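Local atomic coordinates of probable fimbrial chaperone YadV (Escherichia coli K-12, PDB entry 5GHU), a protein that probably acts as a periplasmic chaperone that helps fimbrial subunits fold and delivers them to the outer-membrane usher for assembly. Residues F121-G126 against T157-S162; T78-P81 against E85-F88. All blocks are in the same frame, centred on the assembly; numbering follows the deposited sequence.

Contact 1 (F121-G126 against T157-S162)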
ATOM      1  N   PHE A 121       2.159  -5.157  -4.647  1.00 18.23           N
ATOM      2  CA  PHE A 121       1.404  -4.839  -5.855  1.00 16.96           C
ATOM      3  C   PHE A 121       1.852  -5.756  -6.949  1.00 21.17           C
ATOM      4  O   PHE A 121       3.047  -5.714  -7.343  1.00 20.59           O
ATOM      5  CB  PHE A 121       1.621  -3.363  -6.289  1.00 20.94           C
ATOM      6  CG  PHE A 121       1.148  -2.368  -5.261  1.00 18.21           C
ATOM      7  CD1 PHE A 121      -0.163  -2.013  -5.218  1.00 18.97           C
ATOM      8  CD2 PHE A 121       2.031  -1.796  -4.330  1.00 20.03           C
ATOM      9  CE1 PHE A 121      -0.630  -1.069  -4.273  1.00 20.34           C
ATOM     10  CE2 PHE A 121       1.544  -0.881  -3.325  1.00 22.61           C
ATOM     11  CZ  PHE A 121       0.230  -0.510  -3.322  1.00 21.03           C
ATOM     12  N   TYR A 122       0.920  -6.572  -7.430  1.00 17.82           N
ATOM     13  CA  TYR A 122       1.183  -7.432  -8.588  1.00 17.13           C
ATOM     14  C   TYR A 122       0.930  -6.610  -9.854  1.00 20.04           C
ATOM     15  O   TYR A 122      -0.190  -6.101 -10.064  1.00 20.03           O
ATOM     16  CB  TYR A 122       0.284  -8.679  -8.530  1.00 19.61           C
ATOM     17  CG  TYR A 122       0.593  -9.607  -9.685  1.00 20.59           C
ATOM     18  CD1 TYR A 122       1.644 -10.501  -9.608  1.00 23.58           C
ATOM     19  CD2 TYR A 122      -0.211  -9.602 -10.817  1.00 22.19           C
ATOM     20  CE1 TYR A 122       1.890 -11.393 -10.666  1.00 24.21           C
ATOM     21  CE2 TYR A 122       0.004 -10.505 -11.854  1.00 22.96           C
ATOM     22  CZ  TYR A 122       1.062 -11.362 -11.776  1.00 25.39           C
ATOM     23  OH  TYR A 122       1.284 -12.263 -12.829  1.00 29.33           O
ATOM     24  N   ARG A 123       1.986  -6.442 -10.695  1.00 18.33           N
ATOM     25  CA  ARG A 123       1.925  -5.524 -11.817  1.00 17.50           C
ATOM     26  C   ARG A 123       2.147  -6.307 -13.117  1.00 18.20           C
ATOM     27  O   ARG A 123       3.275  -6.673 -13.448  1.00 19.44           O
ATOM     28  CB  ARG A 123       2.985  -4.428 -11.679  1.00 17.53           C
ATOM     29  CG  ARG A 123       2.883  -3.398 -12.796  1.00 18.59           C
ATOM     30  CD  ARG A 123       3.941  -2.299 -12.617  1.00 17.77           C
ATOM     31  NE  ARG A 123       3.496  -1.552 -11.424  1.00 16.61           N
ATOM     32  CZ  ARG A 123       4.333  -0.828 -10.694  1.00 18.12           C
ATOM     33  NH1 ARG A 123       5.611  -0.675 -11.075  1.00 18.76           N
ATOM     34  NH2 ARG A 123       3.895  -0.229  -9.587  1.00 16.47           N
ATOM     35  N   PRO A 124       1.065  -6.573 -13.859  1.00 18.56           N
ATOM     36  CA  PRO A 124       1.257  -7.155 -15.198  1.00 19.89           C
ATOM     37  C   PRO A 124       2.150  -6.261 -16.045  1.00 18.72           C
ATOM     38  O   PRO A 124       2.046  -5.038 -15.985  1.00 20.78           O
ATOM     39  CB  PRO A 124      -0.168  -7.211 -15.773  1.00 24.01           C
ATOM     40  CG  PRO A 124      -1.083  -7.227 -14.510  1.00 22.15           C
ATOM     41  CD  PRO A 124      -0.358  -6.321 -13.523  1.00 20.40           C
ATOM     42  N   ASP A 125       2.997  -6.886 -16.846  1.00 21.97           N
ATOM     43  CA  ASP A 125       3.835  -6.123 -17.765  1.00 23.06           C
ATOM     44  C   ASP A 125       2.953  -5.455 -18.818  1.00 21.73           C
ATOM     45  O   ASP A 125       1.910  -6.015 -19.203  1.00 23.75           O
ATOM     46  CB  ASP A 125       4.777  -7.067 -18.505  1.00 22.86           C
ATOM     47  CG  ASP A 125       5.943  -7.575 -17.672  1.00 22.25           C
ATOM     48  OD1 ASP A 125       6.004  -7.415 -16.461  1.00 25.99           O
ATOM     49  OD2 ASP A 125       6.867  -8.107 -18.259  1.00 23.46           O
ATOM     50  N   GLY A 126       3.417  -4.318 -19.332  1.00 21.02           N
ATOM     51  CA  GLY A 126       2.792  -3.672 -20.459  1.00 23.19           C
ATOM     52  C   GLY A 126       1.601  -2.777 -20.177  1.00 22.12           C
ATOM     53  O   GLY A 126       0.902  -2.422 -21.133  1.00 24.84           O
ATOM     54  N   THR A 157      -6.631   5.032 -14.302  1.00 17.14           N
ATOM     55  CA  THR A 157      -5.391   4.309 -14.711  1.00 15.84           C
ATOM     56  C   THR A 157      -5.463   2.829 -14.279  1.00 17.02           C
ATOM     57  O   THR A 157      -6.249   2.441 -13.366  1.00 17.03           O
ATOM     58  CB  THR A 157      -4.096   4.901 -14.092  1.00 16.10           C
ATOM     59  OG1 THR A 157      -3.958   4.467 -12.737  1.00 16.95           O
ATOM     60  CG2 THR A 157      -4.105   6.422 -14.133  1.00 17.16           C
ATOM     61  N   PRO A 158      -4.539   2.020 -14.794  1.00 17.65           N
ATOM     62  CA  PRO A 158      -4.427   0.619 -14.306  1.00 16.63           C
ATOM     63  C   PRO A 158      -3.595   0.401 -13.069  1.00 19.26           C
ATOM     64  O   PRO A 158      -3.337  -0.739 -12.710  1.00 17.50           O
ATOM     65  CB  PRO A 158      -3.763  -0.112 -15.499  1.00 16.91           C
ATOM     66  CG  PRO A 158      -2.920   1.021 -16.165  1.00 20.50           C
ATOM     67  CD  PRO A 158      -3.789   2.280 -16.045  1.00 18.16           C
ATOM     68  N   TYR A 159      -3.227   1.488 -12.381  1.00 17.21           N
ATOM     69  CA  TYR A 159      -2.387   1.427 -11.195  1.00 17.11           C
ATOM     70  C   TYR A 159      -3.119   1.858  -9.935  1.00 17.21           C
ATOM     71  O   TYR A 159      -3.961   2.772  -9.980  1.00 17.58           O
ATOM     72  CB  TYR A 159      -1.162   2.363 -11.345  1.00 16.48           C
ATOM     73  CG  TYR A 159      -0.334   2.068 -12.567  1.00 16.35           C
ATOM     74  CD1 TYR A 159       0.497   0.947 -12.565  1.00 19.22           C
ATOM     75  CD2 TYR A 159      -0.381   2.902 -13.694  1.00 17.11           C
ATOM     76  CE1 TYR A 159       1.303   0.662 -13.694  1.00 23.58           C
ATOM     77  CE2 TYR A 159       0.461   2.640 -14.832  1.00 18.27           C
ATOM     78  CZ  TYR A 159       1.280   1.515 -14.786  1.00 24.05           C
ATOM     79  OH  TYR A 159       2.092   1.149 -15.868  1.00 22.92           O
ATOM     80  N   TYR A 160      -2.811   1.195  -8.838  1.00 14.41           N
ATOM     81  CA  TYR A 160      -3.205   1.764  -7.545  1.00 16.15           C
ATOM     82  C   TYR A 160      -2.527   3.099  -7.340  1.00 17.93           C
ATOM     83  O   TYR A 160      -1.356   3.318  -7.753  1.00 17.79           O
ATOM     84  CB  TYR A 160      -2.811   0.841  -6.360  1.00 17.17           C
ATOM     85  CG  TYR A 160      -3.629  -0.400  -6.305  1.00 15.52           C
ATOM     86  CD1 TYR A 160      -3.348  -1.503  -7.108  1.00 16.83           C
ATOM     87  CD2 TYR A 160      -4.749  -0.432  -5.525  1.00 16.76           C
ATOM     88  CE1 TYR A 160      -4.152  -2.634  -7.071  1.00 20.81           C
ATOM     89  CE2 TYR A 160      -5.582  -1.604  -5.497  1.00 18.75           C
ATOM     90  CZ  TYR A 160      -5.234  -2.674  -6.277  1.00 20.36           C
ATOM     91  OH  TYR A 160      -6.066  -3.787  -6.262  1.00 22.61           O
ATOM     92  N   VAL A 161      -3.241   3.970  -6.612  1.00 16.88           N
ATOM     93  CA  VAL A 161      -2.591   5.149  -6.012  1.00 17.06           C
ATOM     94  C   VAL A 161      -2.751   5.087  -4.509  1.00 16.60           C
ATOM     95  O   VAL A 161      -3.849   4.862  -3.986  1.00 17.98           O
ATOM     96  CB  VAL A 161      -3.153   6.491  -6.537  1.00 15.40           C
ATOM     97  CG1 VAL A 161      -2.493   7.688  -5.784  1.00 17.84           C
ATOM     98  CG2 VAL A 161      -2.867   6.637  -8.052  1.00 17.66           C
ATOM     99  N   SER A 162      -1.608   5.269  -3.806  1.00 16.90           N
ATOM    100  CA  SER A 162      -1.552   5.212  -2.330  1.00 17.08           C
ATOM    101  C   SER A 162      -1.053   6.564  -1.839  1.00 18.22           C
ATOM    102  O   SER A 162      -0.234   7.183  -2.522  1.00 20.27           O
ATOM    103  CB  SER A 162      -0.549   4.147  -1.869  1.00 21.27           C
ATOM    104  OG  SER A 162      -0.958   2.816  -2.286  1.00 26.45           O
TER
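Phe121 and Tyr160 meet where the two immunoglobulin-like domains of a PapD-type chaperone face each other. Phe121 lies near the end of strand 114-123 in the N-terminal domain, while Tyr160 belongs to the loop between strands 150-155 and 163-170 of the C-terminal domain.

The packing is mainly aromatic. Phe121 CE1 lies 3.6 Å from Tyr160 CB, and Phe121 CD1 lies 3.7 Å from Tyr160 CD1, so one side of the phenyl ring follows the base of the tyrosine. The ring planes are inclined by 50°, an oblique meeting that is neither a stack nor edge-to-face. Farther out, Ser162 OG is a van der Waals neighbour of the ring, 3.7 Å from Phe121 CZ.

Arg123 adds packing at a ring edge. Its chain runs extended, with CG anti to the backbone N (chi1 -176°), then bends at chi3, which carries the guanidinium to Tyr159. Arg123 NE approaches the edge of that ring, near its plane, 3.9 Å from Tyr159 CE1, and the two flat groups stand almost perpendicular.

The polar ends have other partners: the arginine forms salt bridges to Glu85 and, from the C-terminal domain, Asp211, and Tyr159 OH is hydrogen-bonded to Gly129 O. An ST turn shapes the loop that presents these tyrosines: Tyr159 N donates to Thr157 OG1 over 3.1 Å, with an N-H...O angle of 161°.

Contact 2 (T78-P81 against E85-F88)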
ATOM      1  N   THR A  78      -4.749 -19.246  -9.284  1.00 55.45           N
ATOM      2  CA  THR A  78      -5.828 -18.392  -9.760  1.00 55.52           C
ATOM      3  C   THR A  78      -5.193 -17.410 -10.722  1.00 51.95           C
ATOM      4  O   THR A  78      -4.083 -16.947 -10.474  1.00 46.01           O
ATOM      5  CB  THR A  78      -6.492 -17.574  -8.643  1.00 62.97           C
ATOM      6  OG1 THR A  78      -6.782 -18.408  -7.519  1.00 73.91           O
ATOM      7  CG2 THR A  78      -7.764 -16.911  -9.154  1.00 66.64           C
ATOM      8  N   SER A  79      -5.879 -17.063 -11.798  1.00 44.24           N
ATOM      9  CA  SER A  79      -5.285 -16.130 -12.744  1.00 46.48           C
ATOM     10  C   SER A  79      -5.601 -14.722 -12.310  1.00 36.83           C
ATOM     11  O   SER A  79      -6.740 -14.410 -11.984  1.00 46.73           O
ATOM     12  CB  SER A  79      -5.805 -16.370 -14.149  1.00 59.55           C
ATOM     13  OG  SER A  79      -7.212 -16.448 -14.104  1.00 71.58           O
ATOM     14  N   LEU A  80      -4.591 -13.877 -12.246  1.00 29.53           N
ATOM     15  CA  LEU A  80      -4.869 -12.492 -11.917  1.00 28.02           C
ATOM     16  C   LEU A  80      -5.138 -11.694 -13.195  1.00 31.24           C
ATOM     17  O   LEU A  80      -4.691 -12.080 -14.285  1.00 31.83           O
ATOM     18  CB  LEU A  80      -3.668 -11.885 -11.167  1.00 24.30           C
ATOM     19  CG  LEU A  80      -3.432 -12.477  -9.778  1.00 31.33           C
ATOM     20  CD1 LEU A  80      -2.133 -12.019  -9.182  1.00 30.66           C
ATOM     21  CD2 LEU A  80      -4.543 -12.132  -8.801  1.00 31.90           C
ATOM     22  N   PRO A  81      -5.808 -10.532 -13.066  1.00 27.92           N
ATOM     23  CA  PRO A  81      -6.095  -9.752 -14.272  1.00 28.31           C
ATOM     24  C   PRO A  81      -4.851  -9.302 -14.936  1.00 24.77           C
ATOM     25  O   PRO A  81      -3.857  -9.041 -14.242  1.00 25.50           O
ATOM     26  CB  PRO A  81      -6.869  -8.525 -13.753  1.00 32.59           C
ATOM     27  CG  PRO A  81      -6.943  -8.664 -12.343  1.00 33.26           C
ATOM     28  CD  PRO A  81      -6.560 -10.039 -11.905  1.00 30.26           C
ATOM     29  N   GLU A  85      -3.190  -3.563 -12.065  1.00 18.32           N
ATOM     30  CA  GLU A  85      -2.543  -4.099 -10.866  1.00 15.93           C
ATOM     31  C   GLU A  85      -3.548  -4.791  -9.958  1.00 17.82           C
ATOM     32  O   GLU A  85      -4.779  -4.505  -9.955  1.00 21.01           O
ATOM     33  CB  GLU A  85      -1.921  -2.961 -10.062  1.00 17.39           C
ATOM     34  CG  GLU A  85      -0.674  -2.360 -10.748  1.00 17.30           C
ATOM     35  CD  GLU A  85       0.005  -1.376  -9.800  1.00 19.30           C
ATOM     36  OE1 GLU A  85      -0.648  -0.625  -8.995  1.00 18.38           O
ATOM     37  OE2 GLU A  85       1.251  -1.363  -9.855  1.00 20.87           O
ATOM     38  N   SER A  86      -3.003  -5.746  -9.188  1.00 20.11           N
ATOM     39  CA  SER A  86      -3.752  -6.392  -8.077  1.00 19.49           C
ATOM     40  C   SER A  86      -2.959  -6.185  -6.805  1.00 23.94           C
ATOM     41  O   SER A  86      -1.752  -6.263  -6.815  1.00 24.31           O
ATOM     42  CB  SER A  86      -3.923  -7.902  -8.310  1.00 22.05           C
ATOM     43  OG  SER A  86      -4.806  -8.147  -9.370  1.00 23.48           O
ATOM     44  N   VAL A  87      -3.615  -5.970  -5.681  1.00 18.47           N
ATOM     45  CA  VAL A  87      -2.906  -5.734  -4.445  1.00 19.99           C
ATOM     46  C   VAL A  87      -3.160  -6.875  -3.450  1.00 21.09           C
ATOM     47  O   VAL A  87      -4.272  -7.463  -3.348  1.00 23.62           O
ATOM     48  CB  VAL A  87      -3.300  -4.366  -3.782  1.00 20.24           C
ATOM     49  CG1 VAL A  87      -4.772  -4.389  -3.236  1.00 20.75           C
ATOM     50  CG2 VAL A  87      -2.298  -3.980  -2.683  1.00 22.78           C
ATOM     51  N   PHE A  88      -2.077  -7.175  -2.727  1.00 22.69           N
ATOM     52  CA  PHE A  88      -2.074  -8.181  -1.656  1.00 25.30           C
ATOM     53  C   PHE A  88      -1.347  -7.642  -0.462  1.00 24.16           C
ATOM     54  O   PHE A  88      -0.718  -6.568  -0.523  1.00 22.62           O
ATOM     55  CB  PHE A  88      -1.440  -9.508  -2.147  1.00 21.60           C
ATOM     56  CG  PHE A  88      -2.135 -10.050  -3.336  1.00 24.37           C
ATOM     57  CD1 PHE A  88      -1.800  -9.628  -4.618  1.00 25.41           C
ATOM     58  CD2 PHE A  88      -3.162 -10.952  -3.181  1.00 30.40           C
ATOM     59  CE1 PHE A  88      -2.505 -10.108  -5.700  1.00 28.58           C
ATOM     60  CE2 PHE A  88      -3.868 -11.419  -4.296  1.00 35.59           C
ATOM     61  CZ  PHE A  88      -3.498 -10.972  -5.554  1.00 33.52           C
TER
HETATM   62  O   HOH W   1      -3.302  -8.043 -11.710  1.00 22.51           O
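The loop that leads from strand 67-74 into strand 86-95 of the N-terminal immunoglobulin-like domain folds back on the start of that second strand, with Leu80 and Pro81 packing on Ser86 and Phe88. This short return illustrates how a connection can be fastened by side-chain packing together with a bridging water.

Leu80 and Phe88 reach toward each other from opposite directions. Leu80 CG lies anti to its carbonyl carbon (chi1 -67°), which turns both methyls to the outer end of the phenyl ring: Leu80 CD2 sits in the ring plane at its edge, 3.6 Å from Phe88 CZ, and Leu80 CD1 is 4.0 Å from both Phe88 CZ and Phe88 CE1. Beside this, the Pro81 ring packs against the serine hydroxyl, with Pro81 CD 3.6 Å from Ser86 OG.

The hydroxyl has a polar role as well. Ser86 OG donates to a water 2.8 Å away, and that water donates to Pro81 O, also at 2.8 Å, so the bridge ties side chain to loop backbone.

Around the contact, Leu80 also rests on Tyr122 of the neighbouring strand 114-123 and its backbone N is hydrogen-bonded to Tyr74 OH, while Phe88 packs on Leu120 of strand 114-123 and edge-to-face with Phe53 of strand 53-62.

How the contacts relate
Contact 1 is the more buried and joins the two domains, whereas contact 2 is partly buried and fastens a loop to a strand within the N-terminal domain. Both reach the same sheet through the adjacent antiparallel strands 86-95 and 114-123, where Tyr122 N probably donates a hydrogen bond to Ser86 O. Their chemistry follows their places: the interdomain contact brings together aromatic rings and a salt-bridged arginine, while the loop contact pairs a leucine with a ring edge and spans its polar part through water. Glu85, in segment 85-88, links them: its OE1 accepts from Tyr160 N, so one carboxylate, carried just ahead of strand 86-95, holds both Arg123 and the 157-162 loop.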